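Local coordinates for protein alkyl hydroperoxide reductase, C subunit (Enterococcus faecalis, PDB 5Y63) that probably acts as a thiol-specific peroxidase that reduces hydrogen peroxide and organic hydroperoxides, protecting the cell against oxidative stress, at residues Phe48-Ala52 against Met128-Ala132. Sequence-based numbering, arbitrary orientation.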
loop_
_atom_site.group_PDB
_atom_site.type_symbol
_atom_site.label_atom_id
_atom_site.label_comp_id
_atom_site.label_asym_id
_atom_site.label_seq_id
_atom_site.Cartn_x
_atom_site.Cartn_y
_atom_site.Cartn_z
ATOM N N PHE A 48 34.774 -24.387 -1.050
ATOM C CA PHE A 48 34.440 -25.732 -1.501
ATOM C C PHE A 48 33.277 -26.282 -0.680
ATOM O O PHE A 48 33.470 -26.945 0.341
ATOM C CB PHE A 48 35.668 -26.639 -1.396
ATOM C CG PHE A 48 35.539 -27.927 -2.156
ATOM C CD1 PHE A 48 35.852 -27.979 -3.507
ATOM C CD2 PHE A 48 35.112 -29.087 -1.523
ATOM C CE1 PHE A 48 35.737 -29.162 -4.214
ATOM C CE2 PHE A 48 34.996 -30.272 -2.224
ATOM C CZ PHE A 48 35.311 -30.309 -3.572
ATOM N N PHE A 49 32.062 -25.984 -1.134
ATOM C CA PHE A 49 30.852 -26.442 -0.460
ATOM C C PHE A 49 30.636 -27.934 -0.684
ATOM O O PHE A 49 30.890 -28.441 -1.775
ATOM C CB PHE A 49 29.634 -25.675 -0.971
ATOM C CG PHE A 49 29.548 -24.273 -0.464
ATOM C CD1 PHE A 49 30.143 -23.232 -1.155
ATOM C CD2 PHE A 49 28.855 -23.991 0.701
ATOM C CE1 PHE A 49 30.054 -21.934 -0.691
ATOM C CE2 PHE A 49 28.761 -22.697 1.172
ATOM C CZ PHE A 49 29.363 -21.666 0.476
ATOM N N TYR A 50 30.160 -28.626 0.350
ATOM C CA TYR A 50 29.811 -30.044 0.244
ATOM C C TYR A 50 28.666 -30.384 1.211
ATOM O O TYR A 50 28.519 -29.731 2.243
ATOM C CB TYR A 50 31.041 -30.925 0.507
ATOM C CG TYR A 50 31.551 -30.850 1.926
ATOM C CD1 TYR A 50 32.354 -29.797 2.339
ATOM C CD2 TYR A 50 31.222 -31.828 2.856
ATOM C CE1 TYR A 50 32.813 -29.716 3.640
ATOM C CE2 TYR A 50 31.674 -31.758 4.159
ATOM C CZ TYR A 50 32.473 -30.701 4.547
ATOM O OH TYR A 50 32.926 -30.624 5.842
ATOM N N PRO A 51 27.856 -31.410 0.881
ATOM C CA PRO A 51 26.605 -31.661 1.612
ATOM C C PRO A 51 26.732 -32.028 3.090
ATOM O O PRO A 51 26.131 -31.359 3.931
ATOM C CB PRO A 51 25.960 -32.816 0.832
ATOM C CG PRO A 51 26.599 -32.783 -0.511
ATOM C CD PRO A 51 28.002 -32.331 -0.261
ATOM N N ALA A 52 27.485 -33.078 3.411
ATOM C CA ALA A 52 27.468 -33.617 4.774
ATOM C C ALA A 52 28.760 -34.309 5.198
ATOM O O ALA A 52 29.416 -34.975 4.397
ATOM C CB ALA A 52 26.297 -34.579 4.928
ATOM N N MET A 128 21.217 -28.820 3.574
ATOM C CA MET A 128 22.622 -29.067 3.266
ATOM C C MET A 128 23.060 -28.292 2.029
ATOM O O MET A 128 22.246 -27.969 1.160
ATOM C CB MET A 128 22.850 -30.557 3.038
ATOM C CG MET A 128 22.565 -31.416 4.256
ATOM S SD MET A 128 22.689 -33.167 3.870
ATOM C CE MET A 128 22.139 -33.880 5.420
ATOM N N ALA A 129 24.354 -28.001 1.956
ATOM C CA ALA A 129 24.911 -27.277 0.824
ATOM C C ALA A 129 25.068 -28.201 -0.385
ATOM O O ALA A 129 25.336 -29.398 -0.243
ATOM C CB ALA A 129 26.249 -26.658 1.195
ATOM N N TYR A 130 24.883 -27.635 -1.572
ATOM C CA TYR A 130 25.140 -28.351 -2.812
ATOM C C TYR A 130 26.644 -28.518 -3.009
ATOM O O TYR A 130 27.443 -27.930 -2.280
ATOM C CB TYR A 130 24.520 -27.607 -4.002
ATOM C CG TYR A 130 23.059 -27.931 -4.220
ATOM C CD1 TYR A 130 22.678 -29.171 -4.723
ATOM C CD2 TYR A 130 22.059 -27.007 -3.925
ATOM C CE1 TYR A 130 21.348 -29.485 -4.927
ATOM C CE2 TYR A 130 20.723 -27.314 -4.126
ATOM C CZ TYR A 130 20.376 -28.552 -4.627
ATOM O OH TYR A 130 19.054 -28.859 -4.830
ATOM N N ARG A 131 27.022 -29.336 -3.987
ATOM C CA ARG A 131 28.427 -29.499 -4.349
ATOM C C ARG A 131 28.859 -28.323 -5.206
ATOM O O ARG A 131 28.955 -28.421 -6.429
ATOM C CB ARG A 131 28.652 -30.824 -5.074
ATOM C CG ARG A 131 28.388 -32.013 -4.179
ATOM C CD ARG A 131 28.832 -33.326 -4.793
ATOM N NE ARG A 131 28.306 -34.433 -4.002
ATOM C CZ ARG A 131 28.793 -34.832 -2.829
ATOM N NH1 ARG A 131 29.850 -34.238 -2.279
ATOM N NH2 ARG A 131 28.216 -35.845 -2.197
ATOM N N ALA A 132 29.109 -27.205 -4.536
ATOM C CA ALA A 132 29.451 -25.964 -5.200
ATOM C C ALA A 132 30.893 -25.556 -4.914
ATOM O O ALA A 132 31.436 -25.839 -3.842
ATOM C CB ALA A 132 28.496 -24.863 -4.771
HETATM O O HOH W 1 26.254 -28.606 3.700
#
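The carbonyl O of Ala132 accepts the backbone N-H of Phe49 at 2.8 Å; the angle at the hydrogen is 133°. This is the single direct hydrogen bond joining 48-52 to 128-132, whose end-to-end directions differ by 155°, so the pairing is antiparallel and soon gives way to bridging and packing. Further along, a water takes over: it accepts from Ala129 N and donates to Pro51 O, which lies 2.8 Å from it, linking the two backbones. Beside it, Pro51 CA approaches Ala129 O at 3.2 Å, a CA-H...O contact.

With CG anti to the carbonyl carbon (chi1 -74°), the Phe49 ring is carried to Ala129, where its CD2 meets Ala129 CB obliquely at 3.8 Å, while Ala132 O lies near the ring plane, at the edge. Farther out, this ring meets Phe119.

Arg131 leaves its backbone pointing away from 48-52, yet its end comes nearer: the chain is extended from CG to NE and the guanidinium lies against Pro51. Pro51 CD lies over one face of that flat group, 3.3 Å from Arg131 NH1 and offset toward the rim, and the two side chains cross at about a right angle. Arg131 NH1 also makes a salt bridge to Glu61, which probably helps to fix the group's rotation. At the other end Ala52 CB packs on Met128 SD at 4.0 Å, next to Tyr88 and Ser86 of a second subunit.

Both Pro51 and Arg131 touch Cys58, the predicted peroxidatic cysteine: a proline-arginine pairing beside this cysteine, where a central strand leaves the thioredoxin-fold sheet, is characteristic of the peroxiredoxin active site.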